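Local coordinates for Sts-2 protein (Mus musculus, PDB 3D4I) that shows acid-dependent phosphatase activity in this C-terminal histidine phosphatase domain and, as the whole protein, probably promotes accumulation of activated receptors at the cell surface, at residues E19-C33 / D44-I58. Sequence-based numbering, arbitrary orientation.
Sequences ERVDQVFGKSWLQQC and DLNFPRSLPRRSNGI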
loop_
_atom_site.group_PDB
_atom_site.type_symbol
_atom_site.label_atom_id
_atom_site.label_comp_id
_atom_site.label_asym_id
_atom_site.label_seq_id
_atom_site.Cartn_x
_atom_site.Cartn_y
_atom_site.Cartn_z
ATOM N N GLU A 19 -0.404 8.982 1.447
ATOM C CA GLU A 19 -0.947 9.025 2.803
ATOM C C GLU A 19 0.124 9.552 3.778
ATOM O O GLU A 19 1.269 9.102 3.760
ATOM C CB GLU A 19 -1.403 7.626 3.217
ATOM C CG GLU A 19 -2.064 7.600 4.604
ATOM C CD GLU A 19 -2.353 6.177 5.038
ATOM O OE1 GLU A 19 -1.395 5.503 5.439
ATOM O OE2 GLU A 19 -3.534 5.768 5.041
ATOM N N ARG A 20 -0.263 10.521 4.602
ATOM C CA ARG A 20 0.622 11.067 5.626
ATOM C C ARG A 20 0.397 10.380 6.985
ATOM O O ARG A 20 -0.731 9.984 7.324
ATOM C CB ARG A 20 0.485 12.602 5.700
ATOM C CG ARG A 20 -0.914 13.118 5.782
ATOM C CD ARG A 20 -1.020 14.627 5.537
ATOM N NE ARG A 20 -0.542 15.391 6.675
ATOM C CZ ARG A 20 -0.686 16.710 6.802
ATOM N NH1 ARG A 20 -1.330 17.415 5.852
ATOM N NH2 ARG A 20 -0.212 17.318 7.891
ATOM N N VAL A 21 1.485 10.162 7.730
ATOM C CA VAL A 21 1.397 9.363 8.968
ATOM C C VAL A 21 0.374 9.939 9.916
ATOM O O VAL A 21 -0.351 9.181 10.567
ATOM C CB VAL A 21 2.748 9.216 9.749
ATOM C CG1 VAL A 21 3.615 8.170 9.091
ATOM C CG2 VAL A 21 3.455 10.541 9.895
ATOM N N ASP A 22 0.294 11.267 9.981
ATOM C CA ASP A 22 -0.661 11.882 10.920
ATOM C C ASP A 22 -2.133 11.762 10.511
ATOM O O ASP A 22 -2.998 11.996 11.343
ATOM C CB ASP A 22 -0.311 13.342 11.242
ATOM C CG ASP A 22 -0.299 14.241 10.015
ATOM O OD1 ASP A 22 0.028 13.769 8.910
ATOM O OD2 ASP A 22 -0.592 15.441 10.161
ATOM N N GLN A 23 -2.422 11.385 9.261
ATOM C CA GLN A 23 -3.825 11.173 8.841
ATOM C C GLN A 23 -4.354 9.923 9.547
ATOM O O GLN A 23 -5.549 9.829 9.901
ATOM C CB GLN A 23 -3.969 10.890 7.322
ATOM C CG GLN A 23 -5.414 11.019 6.852
ATOM C CD GLN A 23 -5.652 10.542 5.437
ATOM O OE1 GLN A 23 -4.860 10.796 4.529
ATOM N NE2 GLN A 23 -6.777 9.867 5.235
ATOM N N VAL A 24 -3.471 8.938 9.712
ATOM C CA VAL A 24 -3.850 7.677 10.326
ATOM C C VAL A 24 -3.741 7.741 11.861
ATOM O O VAL A 24 -4.636 7.304 12.576
ATOM C CB VAL A 24 -2.996 6.492 9.767
ATOM C CG1 VAL A 24 -3.313 5.163 10.506
ATOM C CG2 VAL A 24 -3.328 6.271 8.323
ATOM N N PHE A 25 -2.618 8.244 12.347
ATOM C CA PHE A 25 -2.294 8.114 13.757
ATOM C C PHE A 25 -2.694 9.335 14.569
ATOM O O PHE A 25 -2.643 9.314 15.812
ATOM C CB PHE A 25 -0.828 7.731 13.927
ATOM C CG PHE A 25 -0.525 6.362 13.350
ATOM C CD1 PHE A 25 -0.960 5.215 14.015
ATOM C CD2 PHE A 25 0.083 6.237 12.112
ATOM C CE1 PHE A 25 -0.736 3.949 13.497
ATOM C CE2 PHE A 25 0.327 4.959 11.564
ATOM C CZ PHE A 25 -0.103 3.811 12.268
ATOM N N GLY A 26 -3.115 10.379 13.872
ATOM C CA GLY A 26 -3.675 11.571 14.530
ATOM C C GLY A 26 -2.641 12.594 14.959
ATOM O O GLY A 26 -1.447 12.462 14.660
ATOM N N LYS A 27 -3.102 13.648 15.646
ATOM C CA LYS A 27 -2.220 14.773 15.961
ATOM C C LYS A 27 -1.060 14.412 16.924
ATOM O O LYS A 27 -0.015 15.047 16.878
ATOM C CB LYS A 27 -3.016 16.036 16.423
ATOM C CG LYS A 27 -4.031 15.840 17.553
ATOM C CD LYS A 27 -4.907 17.134 17.741
ATOM C CE LYS A 27 -5.909 17.063 18.931
ATOM N NZ LYS A 27 -6.696 18.401 19.145
ATOM N N SER A 28 -1.246 13.362 17.720
ATOM C CA SER A 28 -0.229 12.835 18.646
ATOM C C SER A 28 0.775 11.855 18.030
ATOM O O SER A 28 1.547 11.252 18.757
ATOM C CB SER A 28 -0.900 12.171 19.844
ATOM O OG SER A 28 -1.414 10.879 19.553
ATOM N N TRP A 29 0.770 11.711 16.703
ATOM C CA TRP A 29 1.642 10.721 16.023
ATOM C C TRP A 29 3.117 10.824 16.469
ATOM O O TRP A 29 3.759 9.812 16.681
ATOM C CB TRP A 29 1.514 10.831 14.483
ATOM C CG TRP A 29 2.274 12.001 13.928
ATOM C CD1 TRP A 29 1.841 13.288 13.832
ATOM C CD2 TRP A 29 3.635 12.000 13.459
ATOM N NE1 TRP A 29 2.824 14.080 13.316
ATOM C CE2 TRP A 29 3.941 13.321 13.080
ATOM C CE3 TRP A 29 4.618 11.002 13.316
ATOM C CZ2 TRP A 29 5.187 13.685 12.563
ATOM C CZ3 TRP A 29 5.865 11.360 12.802
ATOM C CH2 TRP A 29 6.136 12.692 12.432
ATOM N N LEU A 30 3.651 12.035 16.596
ATOM C CA LEU A 30 5.087 12.192 16.915
ATOM C C LEU A 30 5.455 11.665 18.309
ATOM O O LEU A 30 6.503 11.031 18.489
ATOM C CB LEU A 30 5.582 13.623 16.669
ATOM C CG LEU A 30 7.082 13.911 16.875
ATOM C CD1 LEU A 30 7.922 12.994 15.983
ATOM C CD2 LEU A 30 7.399 15.391 16.600
ATOM N N GLN A 31 4.578 11.898 19.279
ATOM C CA GLN A 31 4.772 11.366 20.637
ATOM C C GLN A 31 4.628 9.847 20.675
ATOM O O GLN A 31 5.278 9.203 21.476
ATOM C CB GLN A 31 3.825 12.027 21.655
ATOM C CG GLN A 31 4.119 13.506 21.923
ATOM C CD GLN A 31 3.769 14.387 20.760
ATOM O OE1 GLN A 31 2.685 14.280 20.204
ATOM N NE2 GLN A 31 4.695 15.239 20.355
ATOM N N GLN A 32 3.799 9.274 19.794
ATOM C CA GLN A 32 3.680 7.812 19.672
ATOM C C GLN A 32 4.983 7.126 19.273
ATOM O O GLN A 32 5.238 5.988 19.671
ATOM C CB GLN A 32 2.581 7.421 18.656
ATOM C CG GLN A 32 1.183 7.903 19.073
ATOM C CD GLN A 32 0.146 7.729 17.977
ATOM O OE1 GLN A 32 0.155 6.742 17.259
ATOM N NE2 GLN A 32 -0.754 8.681 17.867
ATOM N N CYS A 33 5.785 7.801 18.466
ATOM C CA CYS A 33 6.944 7.166 17.841
ATOM C C CYS A 33 8.275 7.703 18.362
ATOM O O CYS A 33 9.299 7.510 17.724
ATOM C CB CYS A 33 6.859 7.277 16.301
ATOM S SG CYS A 33 7.033 8.939 15.597
ATOM N N ASP A 44 4.012 0.935 14.976
ATOM C CA ASP A 44 3.057 0.285 14.056
ATOM C C ASP A 44 3.787 0.231 12.722
ATOM O O ASP A 44 4.617 1.082 12.446
ATOM C CB ASP A 44 1.775 1.128 13.974
ATOM C CG ASP A 44 0.682 0.534 13.070
ATOM O OD1 ASP A 44 0.816 0.527 11.813
ATOM O OD2 ASP A 44 -0.382 0.168 13.622
ATOM N N LEU A 45 3.510 -0.775 11.902
ATOM C CA LEU A 45 4.280 -0.938 10.684
ATOM C C LEU A 45 3.983 0.150 9.671
ATOM O O LEU A 45 4.731 0.300 8.708
ATOM C CB LEU A 45 4.076 -2.319 10.046
ATOM C CG LEU A 45 4.371 -3.537 10.933
ATOM C CD1 LEU A 45 4.237 -4.782 10.099
ATOM C CD2 LEU A 45 5.810 -3.463 11.499
ATOM N N ASN A 46 2.921 0.922 9.879
ATOM C CA ASN A 46 2.629 2.008 8.926
ATOM C C ASN A 46 3.422 3.281 9.200
ATOM O O ASN A 46 3.364 4.212 8.398
ATOM C CB ASN A 46 1.130 2.307 8.869
ATOM C CG ASN A 46 0.696 2.975 7.568
ATOM O OD1 ASN A 46 1.194 2.663 6.498
ATOM N ND2 ASN A 46 -0.277 3.890 7.670
ATOM N N PHE A 47 4.133 3.344 10.338
ATOM C CA PHE A 47 5.198 4.350 10.511
ATOM C C PHE A 47 6.354 3.933 9.631
ATOM O O PHE A 47 6.614 2.736 9.520
ATOM C CB PHE A 47 5.670 4.460 11.976
ATOM C CG PHE A 47 4.694 5.161 12.885
ATOM C CD1 PHE A 47 3.579 4.497 13.382
ATOM C CD2 PHE A 47 4.895 6.485 13.257
ATOM C CE1 PHE A 47 2.664 5.149 14.278
ATOM C CE2 PHE A 47 3.998 7.136 14.101
ATOM C CZ PHE A 47 2.897 6.467 14.633
ATOM N N PRO A 48 7.035 4.905 8.969
ATOM C CA PRO A 48 8.128 4.519 8.064
ATOM C C PRO A 48 9.350 3.960 8.805
ATOM O O PRO A 48 9.522 4.208 10.000
ATOM C CB PRO A 48 8.477 5.836 7.334
ATOM C CG PRO A 48 7.969 6.954 8.280
ATOM C CD PRO A 48 6.810 6.362 9.013
ATOM N N ARG A 49 10.192 3.228 8.085
ATOM C CA ARG A 49 11.386 2.594 8.655
ATOM C C ARG A 49 12.293 3.599 9.336
ATOM O O ARG A 49 12.891 3.309 10.365
ATOM C CB ARG A 49 12.147 1.805 7.565
ATOM C CG ARG A 49 12.093 0.276 7.719
ATOM C CD ARG A 49 12.581 -0.417 6.433
ATOM N NE ARG A 49 13.445 -1.579 6.661
ATOM C CZ ARG A 49 14.150 -2.181 5.695
ATOM N NH1 ARG A 49 14.088 -1.731 4.440
ATOM N NH2 ARG A 49 14.933 -3.227 5.972
ATOM N N SER A 50 12.373 4.801 8.772
ATOM C CA SER A 50 13.226 5.852 9.315
ATOM C C SER A 50 12.680 7.230 8.982
ATOM O O SER A 50 11.824 7.370 8.101
ATOM C CB SER A 50 14.652 5.726 8.757
ATOM O OG SER A 50 14.681 6.086 7.386
ATOM N N LEU A 51 13.162 8.223 9.719
ATOM C CA LEU A 51 12.981 9.631 9.393
ATOM C C LEU A 51 14.303 10.222 8.881
ATOM O O LEU A 51 15.388 9.807 9.343
ATOM C CB LEU A 51 12.503 10.424 10.610
ATOM C CG LEU A 51 11.206 9.993 11.295
ATOM C CD1 LEU A 51 10.907 10.879 12.512
ATOM C CD2 LEU A 51 10.052 10.018 10.302
ATOM N N PRO A 52 14.222 11.174 7.926
ATOM C CA PRO A 52 15.394 11.888 7.407
ATOM C C PRO A 52 16.164 12.602 8.497
ATOM O O PRO A 52 15.556 13.115 9.436
ATOM C CB PRO A 52 14.789 12.945 6.476
ATOM C CG PRO A 52 13.455 12.456 6.113
ATOM C CD PRO A 52 12.975 11.598 7.254
ATOM N N ARG A 53 17.492 12.639 8.364
ATOM C CA ARG A 53 18.331 13.480 9.230
ATOM C C ARG A 53 17.862 14.917 9.099
ATOM O O ARG A 53 17.688 15.426 7.987
ATOM C CB ARG A 53 19.815 13.365 8.860
ATOM C CG ARG A 53 20.598 12.337 9.675
ATOM C CD ARG A 53 21.158 12.946 10.966
ATOM N NE ARG A 53 21.758 11.946 11.857
ATOM C CZ ARG A 53 21.065 11.146 12.668
ATOM N NH1 ARG A 53 19.735 11.206 12.700
ATOM N NH2 ARG A 53 21.699 10.273 13.445
ATOM N N ARG A 54 17.634 15.555 10.237
ATOM C CA ARG A 54 16.961 16.845 10.261
ATOM C C ARG A 54 17.694 17.818 11.168
ATOM O O ARG A 54 18.486 17.413 12.035
ATOM C CB ARG A 54 15.489 16.668 10.699
ATOM C CG ARG A 54 14.567 17.862 10.415
ATOM C CD ARG A 54 13.113 17.443 10.084
ATOM N NE ARG A 54 12.284 18.589 9.716
ATOM C CZ ARG A 54 11.127 18.543 9.041
ATOM N NH1 ARG A 54 10.613 17.399 8.609
ATOM N NH2 ARG A 54 10.487 19.668 8.774
ATOM N N SER A 55 17.457 19.107 10.937
ATOM C CA SER A 55 17.878 20.141 11.871
ATOM C C SER A 55 16.941 20.107 13.071
ATOM O O SER A 55 15.751 19.791 12.930
ATOM C CB SER A 55 17.867 21.525 11.213
ATOM O OG SER A 55 16.817 21.639 10.266
ATOM N N ASN A 56 17.499 20.409 14.243
ATOM C CA ASN A 56 16.767 20.451 15.520
ATOM C C ASN A 56 16.179 19.093 15.944
ATOM O O ASN A 56 15.204 19.032 16.706
ATOM C CB ASN A 56 15.688 21.564 15.539
ATOM C CG ASN A 56 16.059 22.798 14.690
ATOM O OD1 ASN A 56 15.175 23.465 14.141
ATOM N ND2 ASN A 56 17.355 23.102 14.586
ATOM N N GLY A 57 16.777 18.009 15.447
ATOM C CA GLY A 57 16.345 16.651 15.787
ATOM C C GLY A 57 14.944 16.285 15.312
ATOM O O GLY A 57 14.415 16.881 14.370
ATOM N N ILE A 58 14.349 15.309 15.997
ATOM C CA ILE A 58 13.024 14.746 15.694
ATOM C C ILE A 58 11.857 15.748 15.804
ATOM O O ILE A 58 10.821 15.570 15.161
ATOM C CB ILE A 58 12.759 13.514 16.627
ATOM C CG1 ILE A 58 11.740 12.545 16.035
ATOM C CG2 ILE A 58 12.389 13.957 18.058
ATOM C CD1 ILE A 58 11.584 11.257 16.848
#
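F25 and F47 form the tight heart of this contact, where two short helices following the RHG signature of the histidine phosphatase fold pack on an irregular loop. F47 CE1 sits over the centre of the F25 ring, 3.5 Å from F25 CG; the centroids are 4.3 Å apart and the planes inclined at 31°. F25 CG lies anti to its carbonyl carbon (chi1 -64°); V24 CG1 covers the face away from F47, while D44 and N46 line the rim. The far side of F47 meets C33, just past the second helix: C33 CB comes to 3.6 Å from F47 CE2, and F47 CE2 also lies at the edge of the W29 ring, in its plane. Replacing F25 by an alanine would take away the ring under F47 CE1 and would probably leave F47 able to shift. Beyond P48 the loop swings away, and the two segments meet again more loosely at partly exposed I58, whose CG1 lies 3.8 Å from L30 CD1. At the polar end, E19 also binds S68 and, through OE2, G261 N of the second subunit, while N46 OD1 takes C70 N. N46 ND2 donates almost straight (170°) to E19 OE1 at 3.0 Å, on its syn side but tilted out of the carboxylate plane.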